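Local coordinates for protein poly-beta-1,6-N-acetyl-D-glucosamine N-deacetylase (Aggregatibacter actinomycetemcomitans, PDB 4U10) that probably removes acetyl groups from poly-beta-1,6-N-acetyl-D-glucosamine through its metal-binding polysaccharide deacetylase domain, the part of the longer protein present here, at residues Pro203-Trp208 / Gly225-Ala231; Leu161-Val165 / Trp208-Asn214; His10-Asp14 / Thr79-Ile84. All coordinates share one frame; numbering follows the deposited sequence.

Interaction 1. Residues Pro203-Trp208 / Gly225-Ala231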
# COMPACT_ATOMS: atom_id res chain seq x y z
N PRO A 203 -1.97 -8.48 9.64
CA PRO A 203 -2.47 -7.29 9.02
C PRO A 203 -4.01 -7.24 8.96
O PRO A 203 -4.65 -8.28 8.77
CB PRO A 203 -1.91 -7.39 7.56
CG PRO A 203 -1.73 -8.87 7.34
CD PRO A 203 -1.35 -9.40 8.69
N ARG A 204 -4.59 -6.05 8.96
CA ARG A 204 -6.03 -5.92 8.88
C ARG A 204 -6.47 -5.01 7.74
O ARG A 204 -7.63 -4.58 7.64
CB ARG A 204 -6.57 -5.44 10.23
CG ARG A 204 -5.85 -4.26 10.76
CD ARG A 204 -6.33 -3.85 12.18
NE ARG A 204 -5.56 -2.67 12.58
CZ ARG A 204 -5.65 -2.06 13.74
NH1 ARG A 204 -6.48 -2.53 14.66
NH2 ARG A 204 -4.90 -0.97 13.96
N ILE A 205 -5.56 -4.79 6.81
CA ILE A 205 -5.84 -4.07 5.60
C ILE A 205 -5.15 -4.84 4.48
O ILE A 205 -4.03 -5.24 4.62
CB ILE A 205 -5.23 -2.63 5.63
CG1 ILE A 205 -5.76 -1.78 6.79
CG2 ILE A 205 -5.40 -1.84 4.34
CD1 ILE A 205 -4.82 -0.61 7.11
N MSE A 206 -5.85 -4.98 3.37
CA MSE A 206 -5.22 -5.37 2.08
C MSE A 206 -5.11 -4.16 1.23
O MSE A 206 -6.12 -3.47 0.93
CB MSE A 206 -5.96 -6.53 1.46
CG MSE A 206 -5.66 -6.75 -0.04
SE MSE A 206 -3.79 -7.34 -0.17
CE MSE A 206 -4.03 -9.16 0.32
N VAL A 207 -3.89 -3.88 0.75
CA VAL A 207 -3.75 -2.86 -0.25
C VAL A 207 -3.51 -3.47 -1.60
O VAL A 207 -2.54 -4.22 -1.80
CB VAL A 207 -2.60 -1.88 0.11
CG1 VAL A 207 -2.54 -0.75 -0.91
CG2 VAL A 207 -2.74 -1.32 1.54
N TRP A 208 -4.33 -3.09 -2.59
CA TRP A 208 -4.29 -3.81 -3.88
C TRP A 208 -3.14 -3.29 -4.69
O TRP A 208 -2.99 -2.05 -4.82
CB TRP A 208 -5.59 -3.56 -4.66
CG TRP A 208 -6.82 -3.98 -3.91
CD1 TRP A 208 -7.86 -3.18 -3.55
CD2 TRP A 208 -7.15 -5.30 -3.46
NE1 TRP A 208 -8.79 -3.93 -2.89
CE2 TRP A 208 -8.38 -5.22 -2.81
CE3 TRP A 208 -6.49 -6.55 -3.51
CZ2 TRP A 208 -8.97 -6.33 -2.22
CZ3 TRP A 208 -7.08 -7.60 -2.94
CH2 TRP A 208 -8.31 -7.50 -2.31
N GLY A 225 -8.66 -12.06 7.21
CA GLY A 225 -8.79 -10.98 8.18
C GLY A 225 -8.65 -9.59 7.62
O GLY A 225 -8.43 -8.65 8.38
N MSE A 226 -8.75 -9.43 6.30
CA MSE A 226 -8.58 -8.12 5.69
C MSE A 226 -9.84 -7.78 4.97
O MSE A 226 -9.98 -8.00 3.72
CB MSE A 226 -7.34 -8.18 4.83
CG MSE A 226 -6.17 -8.63 5.68
SE MSE A 226 -4.58 -8.78 4.51
CE MSE A 226 -4.36 -10.59 4.15
N THR A 227 -10.80 -7.25 5.75
CA THR A 227 -12.08 -6.80 5.24
C THR A 227 -11.99 -5.35 4.78
O THR A 227 -12.68 -4.95 3.87
CB THR A 227 -13.19 -6.98 6.34
OG1 THR A 227 -13.42 -8.36 6.51
CG2 THR A 227 -14.47 -6.37 5.92
N HIS A 228 -11.10 -4.57 5.42
CA HIS A 228 -10.71 -3.26 4.89
C HIS A 228 -9.69 -3.40 3.77
O HIS A 228 -8.64 -4.01 3.92
CB HIS A 228 -10.19 -2.37 6.01
CG HIS A 228 -11.22 -2.11 7.06
ND1 HIS A 228 -12.23 -1.18 6.90
CD2 HIS A 228 -11.42 -2.67 8.26
CE1 HIS A 228 -13.02 -1.22 7.96
NE2 HIS A 228 -12.53 -2.11 8.80
N HIS A 229 -10.00 -2.81 2.64
CA HIS A 229 -9.11 -2.85 1.50
C HIS A 229 -8.90 -1.47 0.89
O HIS A 229 -9.84 -0.68 0.73
CB HIS A 229 -9.57 -3.95 0.50
CG HIS A 229 -10.94 -3.75 -0.05
ND1 HIS A 229 -11.17 -3.10 -1.24
CD2 HIS A 229 -12.14 -4.16 0.40
CE1 HIS A 229 -12.46 -3.11 -1.51
NE2 HIS A 229 -13.08 -3.72 -0.51
N PHE A 230 -7.67 -1.17 0.52
CA PHE A 230 -7.31 0.13 -0.05
C PHE A 230 -7.19 0.01 -1.58
O PHE A 230 -6.27 -0.65 -2.09
CB PHE A 230 -5.95 0.58 0.50
CG PHE A 230 -5.95 1.14 1.93
CD1 PHE A 230 -7.00 0.99 2.82
CD2 PHE A 230 -4.79 1.80 2.40
CE1 PHE A 230 -6.89 1.51 4.15
CE2 PHE A 230 -4.72 2.32 3.66
CZ PHE A 230 -5.76 2.17 4.51
N ALA A 231 -8.04 0.75 -2.30
CA ALA A 231 -7.96 0.90 -3.77
C ALA A 231 -7.33 2.27 -4.15
O ALA A 231 -6.58 2.85 -3.37
CB ALA A 231 -9.37 0.69 -4.37
O HOH W 1 -9.99 -5.84 8.01
O HOH W 2 -4.56 0.00 -4.13
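At a chi1 of -59°, Ile205 places CG1 beside its backbone N and leaves CG2 to reach the Phe230 ring, which lies beside it with Phe230 CG anti to its carbonyl carbon. The result is a CH-pi contact: Ile205 CG2 sits 3.7 Å from the centroid of the Phe230 ring and 16° off its normal, hence over the face. On the same side of the sheet Val207 CG2 packs against Phe230 CD2 at 3.8 Å. His229 and Met206 project from the other side, where the ND1 atom of His229 lies 3.0 Å from Trp208 NE1, in the plane of the indole at its edge. At the start of the pairing, the selenium of Met226 approaches Ile205 O to 3.6 Å, and Met226 CB rests on Met206 CB.

The backbones confirm parallel pairing, with strand axes at 23°. Met206 is bonded through both its polar backbone atoms: Met206 N donates to His228 O at 3.0 Å, and Phe230 N to Met206 O at 2.8 Å. Trp208 N then continues the pattern to Phe230 O at 3.2 Å, and a water donating to both Phe230 O and Trp208 O adds a second grip on the former. Another water links Arg204 O, Gly225 O and His228 N before the strands pair. Gly225, with positive phi, ends helix 215-222 in a Schellman motif. Val207 O is hydrogen-bonded to ND1 of the zinc ligand His144, a second-shell link to the metal site. Strand 205-207, helix 215-222 and strand 228-230 form a beta-alpha-beta unit, the repeating element of the NodB-type deacetylase fold.

Interaction 2. Residues Leu161-Val165 / Trp208-Asn214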
# COMPACT_ATOMS: atom_id res chain seq x y z
N LEU A 161 -2.02 -9.29 -17.37
CA LEU A 161 -2.88 -8.51 -16.43
C LEU A 161 -2.39 -8.76 -14.99
O LEU A 161 -1.79 -9.77 -14.73
CB LEU A 161 -4.34 -8.97 -16.54
CG LEU A 161 -5.01 -8.78 -17.89
CD1 LEU A 161 -6.44 -9.29 -17.84
CD2 LEU A 161 -4.90 -7.29 -18.22
N PRO A 162 -2.65 -7.81 -14.03
CA PRO A 162 -2.25 -8.02 -12.64
C PRO A 162 -2.77 -9.31 -12.15
O PRO A 162 -3.94 -9.57 -12.28
CB PRO A 162 -2.92 -6.83 -11.89
CG PRO A 162 -3.04 -5.76 -12.88
CD PRO A 162 -3.13 -6.43 -14.25
N ALA A 163 -1.91 -10.12 -11.56
CA ALA A 163 -2.23 -11.43 -11.08
C ALA A 163 -3.45 -11.53 -10.17
O ALA A 163 -4.11 -12.56 -10.14
CB ALA A 163 -0.98 -12.05 -10.38
N VAL A 164 -3.72 -10.50 -9.38
CA VAL A 164 -4.83 -10.52 -8.48
C VAL A 164 -6.16 -10.61 -9.24
O VAL A 164 -7.08 -11.25 -8.76
CB VAL A 164 -4.82 -9.26 -7.56
CG1 VAL A 164 -6.14 -9.08 -6.82
CG2 VAL A 164 -3.74 -9.38 -6.53
N VAL A 165 -6.24 -10.02 -10.44
CA VAL A 165 -7.56 -9.74 -11.03
C VAL A 165 -7.87 -10.53 -12.29
O VAL A 165 -8.91 -10.25 -12.92
CB VAL A 165 -7.81 -8.24 -11.32
CG1 VAL A 165 -7.83 -7.45 -10.02
CG2 VAL A 165 -6.82 -7.65 -12.31
N TRP A 208 -4.33 -3.09 -2.59
CA TRP A 208 -4.29 -3.81 -3.88
C TRP A 208 -3.14 -3.29 -4.69
O TRP A 208 -2.99 -2.05 -4.82
CB TRP A 208 -5.59 -3.56 -4.66
CG TRP A 208 -6.82 -3.98 -3.91
CD1 TRP A 208 -7.86 -3.18 -3.55
CD2 TRP A 208 -7.15 -5.30 -3.46
NE1 TRP A 208 -8.79 -3.93 -2.89
CE2 TRP A 208 -8.38 -5.22 -2.81
CE3 TRP A 208 -6.49 -6.55 -3.51
CZ2 TRP A 208 -8.97 -6.33 -2.22
CZ3 TRP A 208 -7.08 -7.60 -2.94
CH2 TRP A 208 -8.31 -7.50 -2.31
N PRO A 209 -2.30 -4.20 -5.25
CA PRO A 209 -1.32 -3.76 -6.26
C PRO A 209 -2.00 -3.01 -7.39
O PRO A 209 -3.01 -3.49 -7.94
CB PRO A 209 -0.78 -5.13 -6.79
CG PRO A 209 -0.74 -5.95 -5.54
CD PRO A 209 -2.14 -5.64 -5.00
N TYR A 210 -1.43 -1.85 -7.73
CA TYR A 210 -1.87 -1.02 -8.86
C TYR A 210 -3.30 -0.56 -8.67
O TYR A 210 -3.93 -0.15 -9.61
CB TYR A 210 -1.77 -1.85 -10.17
CG TYR A 210 -0.51 -2.76 -10.31
CD1 TYR A 210 0.74 -2.25 -10.41
CD2 TYR A 210 -0.63 -4.15 -10.37
CE1 TYR A 210 1.86 -3.07 -10.52
CE2 TYR A 210 0.47 -4.98 -10.52
CZ TYR A 210 1.72 -4.43 -10.60
OH TYR A 210 2.82 -5.27 -10.76
N GLY A 211 -3.88 -0.65 -7.47
CA GLY A 211 -5.25 -0.17 -7.31
C GLY A 211 -6.32 -1.17 -7.79
O GLY A 211 -7.49 -0.87 -7.70
N GLN A 212 -5.93 -2.35 -8.31
CA GLN A 212 -6.87 -3.18 -9.00
C GLN A 212 -7.31 -4.39 -8.15
O GLN A 212 -6.49 -5.14 -7.63
CB GLN A 212 -6.31 -3.67 -10.34
CG GLN A 212 -5.94 -2.52 -11.30
CD GLN A 212 -7.15 -1.62 -11.60
OE1 GLN A 212 -7.03 -0.36 -11.58
NE2 GLN A 212 -8.33 -2.24 -11.80
N PHE A 213 -8.60 -4.63 -8.19
CA PHE A 213 -9.24 -5.68 -7.38
C PHE A 213 -10.54 -6.12 -8.01
O PHE A 213 -10.97 -5.58 -9.01
CB PHE A 213 -9.44 -5.14 -5.96
CG PHE A 213 -10.50 -4.10 -5.82
CD1 PHE A 213 -10.24 -2.77 -6.08
CD2 PHE A 213 -11.76 -4.45 -5.37
CE1 PHE A 213 -11.25 -1.83 -5.99
CE2 PHE A 213 -12.77 -3.51 -5.25
CZ PHE A 213 -12.51 -2.20 -5.56
N ASN A 214 -11.17 -7.10 -7.39
CA ASN A 214 -12.46 -7.56 -7.78
C ASN A 214 -13.11 -8.30 -6.63
O ASN A 214 -12.57 -8.35 -5.52
CB ASN A 214 -12.39 -8.41 -9.09
CG ASN A 214 -11.70 -9.75 -8.88
OD1 ASN A 214 -11.71 -10.28 -7.81
ND2 ASN A 214 -11.10 -10.26 -9.90
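Val164 and Asn214 meet through a shared partner: the hydroxyl of Tyr180 in helix 177-199 is hydrogen-bonded both to Val164 O and to Asn214 ND2. Two motifs face each other here, a type I beta turn from Pro162 to Val165, closed by the hydrogen bond from Val165 N to Pro162 O, 3.0 Å, and the loop that ends at the N-cap of helix 215-222. The cap is Asn214: with chi1 at 69° its CG lies between the backbone N and the carbonyl carbon, and OD1 accepts from Ala217 N, with a weak bond from Val216 N. The amide is thereby held at both ends, and its ND2 also lies 3.7 Å from Val165 O.

The rest of the contact is mainly apolar packing. Pro162 presents its ring to Tyr210, CB and CG both near CD2, with Pro162 CB at 3.8 Å from Tyr210 CD2. Val164 CG1 reaches Trp208 CE3 at 4.2 Å, the two side chains crossing at about a right angle, while its CG2 touches Pro209 CD. Trp208 has Phe213 CB over one face. Hydrogen bonds within the loop, from Gly211 N to Trp208 O (3.1 Å) and from Gln212 N to Pro209 O, turn the chain here, and it passes close to the zinc ligand His149, whose ring meets that of Tyr210. Val165 CG1, beside its own backbone N, lies 3.4 Å from Phe213 N and 3.6 Å from Gln212 O.

Interaction 3. Residues His10-Asp14 / Thr79-Ile84. With ZN (zinc ion), chain D.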
# COMPACT_ATOMS: atom_id res chain seq x y z
N HIS A 10 4.28 5.96 -3.01
CA HIS A 10 5.15 4.80 -3.24
C HIS A 10 6.54 5.17 -2.76
O HIS A 10 6.73 5.41 -1.53
CB HIS A 10 5.06 4.38 -4.72
CG HIS A 10 3.71 3.85 -5.07
ND1 HIS A 10 2.63 4.67 -5.29
CD2 HIS A 10 3.24 2.59 -5.09
CE1 HIS A 10 1.55 3.95 -5.48
NE2 HIS A 10 1.89 2.68 -5.38
N SER A 11 7.50 5.25 -3.66
CA SER A 11 8.83 5.63 -3.21
C SER A 11 8.97 7.14 -3.15
O SER A 11 8.32 7.89 -3.92
CB SER A 11 9.90 5.03 -4.09
OG SER A 11 11.07 5.04 -3.39
N VAL A 12 9.85 7.56 -2.24
CA VAL A 12 10.21 8.96 -1.94
C VAL A 12 11.75 9.01 -1.78
O VAL A 12 12.33 8.27 -1.01
CB VAL A 12 9.52 9.55 -0.71
CG1 VAL A 12 9.89 11.03 -0.54
CG2 VAL A 12 8.00 9.48 -0.82
N VAL A 13 12.40 9.85 -2.58
CA VAL A 13 13.83 9.92 -2.65
C VAL A 13 14.25 11.38 -2.36
O VAL A 13 13.47 12.33 -2.62
CB VAL A 13 14.38 9.44 -4.02
CG1 VAL A 13 14.11 7.98 -4.19
CG2 VAL A 13 13.79 10.20 -5.18
N ASP A 14 15.47 11.58 -1.87
CA ASP A 14 15.99 12.93 -1.65
C ASP A 14 16.19 13.67 -2.98
O ASP A 14 15.93 14.86 -3.08
CB ASP A 14 17.27 12.90 -0.85
CG ASP A 14 17.00 12.70 0.64
OD1 ASP A 14 15.90 13.09 1.15
OD2 ASP A 14 17.87 12.12 1.30
N THR A 79 13.30 3.10 0.90
CA THR A 79 13.03 4.52 1.15
C THR A 79 12.03 4.78 2.25
O THR A 79 12.04 5.86 2.79
CB THR A 79 12.56 5.27 -0.11
OG1 THR A 79 11.37 4.66 -0.68
CG2 THR A 79 13.74 5.35 -1.09
N MSE A 80 11.13 3.83 2.49
CA MSE A 80 10.22 3.91 3.64
C MSE A 80 10.98 4.13 4.90
O MSE A 80 10.67 5.00 5.74
CB MSE A 80 9.28 2.70 3.70
CG MSE A 80 8.33 2.81 4.90
SE MSE A 80 6.94 4.13 4.53
CE MSE A 80 6.48 4.50 6.40
N TYR A 81 12.00 3.32 5.11
CA TYR A 81 12.78 3.48 6.32
C TYR A 81 13.78 4.61 6.27
O TYR A 81 13.99 5.28 7.29
CB TYR A 81 13.52 2.19 6.60
CG TYR A 81 14.31 2.15 7.91
CD1 TYR A 81 13.69 1.84 9.11
CD2 TYR A 81 15.69 2.31 7.91
CE1 TYR A 81 14.41 1.78 10.30
CE2 TYR A 81 16.42 2.23 9.10
CZ TYR A 81 15.78 1.98 10.28
OH TYR A 81 16.49 1.87 11.45
N ASN A 82 14.44 4.79 5.11
CA ASN A 82 15.56 5.71 4.95
C ASN A 82 15.22 7.19 4.71
O ASN A 82 16.05 8.05 4.97
CB ASN A 82 16.48 5.31 3.78
CG ASN A 82 17.15 3.99 4.00
OD1 ASN A 82 17.42 3.61 5.14
ND2 ASN A 82 17.36 3.23 2.91
N VAL A 83 14.05 7.46 4.14
CA VAL A 83 13.70 8.78 3.71
C VAL A 83 12.40 9.15 4.38
O VAL A 83 12.34 10.14 5.07
CB VAL A 83 13.56 8.85 2.18
CG1 VAL A 83 13.02 10.22 1.74
CG2 VAL A 83 14.89 8.53 1.49
N ILE A 84 11.39 8.30 4.28
CA ILE A 84 10.06 8.68 4.73
C ILE A 84 9.94 8.71 6.26
O ILE A 84 9.42 9.66 6.83
CB ILE A 84 9.02 7.74 4.11
CG1 ILE A 84 8.98 7.97 2.60
CG2 ILE A 84 7.64 8.01 4.68
CD1 ILE A 84 8.57 6.76 1.82
ZN ZN D . 0.49 1.08 -5.01
O HOH W 3 8.42 3.97 0.10
O HOH W 4 16.91 11.23 3.82
O HOH W 5 1.07 -0.67 -5.79
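The end of strand 3-13 runs past the first turn of helix 79-91, with Val12 CA and Thr79 CA 6.1 Å apart, and the turn is of the wider pi type: Thr79 O accepts from Ile84 N at 2.9 Å while also receiving Val83 N. At the start of the helix Ser11 OG and Thr79 OG1 form a hydrogen bond of 2.8 Å, in which either hydroxyl could donate. Thr79 can offer this oxygen because its chi1 of 57° puts OG1 between the backbone N and the carbonyl carbon, leaving CG2 near Ser11 OG and against Val13 CG1. A water that donates to His10 O at 2.8 Å is also hydrogen-bonded to Thr79 OG1, giving this oxygen two partners.

Beyond this polar pair the packing centres on Val12. Thr79 CB and Val83 CG1 both pack on Val12 O, the latter at 3.4 Å. Val12 CB meets Ile84 CG1 at 3.7 Å, the side chains crossing at about a right angle, and Val12 CG1 touches Val83 CG1.

Strand 3-13 pairs in parallel with strand 68-75, which leads into helix 79-91, and in this NodB-type fold His10 and the ligands Asp74 and Asp75 lie near the C-terminal ends of these two strands. The NE2 of His10 binds zinc at 2.2 Å, with Asp74 OD2 a further ligand and a water bound to the same ion at 2.0 Å from the metal. That water lies in the plane of the His10 ring, at its edge. At the far end of the contact a water donates to Asp14 OD2, and more weakly to Asn82 O on the helix.

Interaction 3 closes before either of the others opens: its segments lie on strand 3-13 and the helix after strand 68-75, whereas interactions 1 and 2 use the later part of the chain and alternate along it. Interactions 1 and 2 have centres 13 Å apart, share Trp208 and touch directly, Ala231 CB lying 3.5 Å from Phe213 CE1. Interaction 3 is about 22 Å and 24 Å from their centres, on the opposite side of the chain's centre. Interaction 1 lies on the parallel strands 205-207 and 228-230. Both groups of contacts approach the two zinc ions bound by His10/Asp74 and by Asp75/His144/His149: interaction 3 contributes His10, while interactions 1 and 2 pack against His144 and His149.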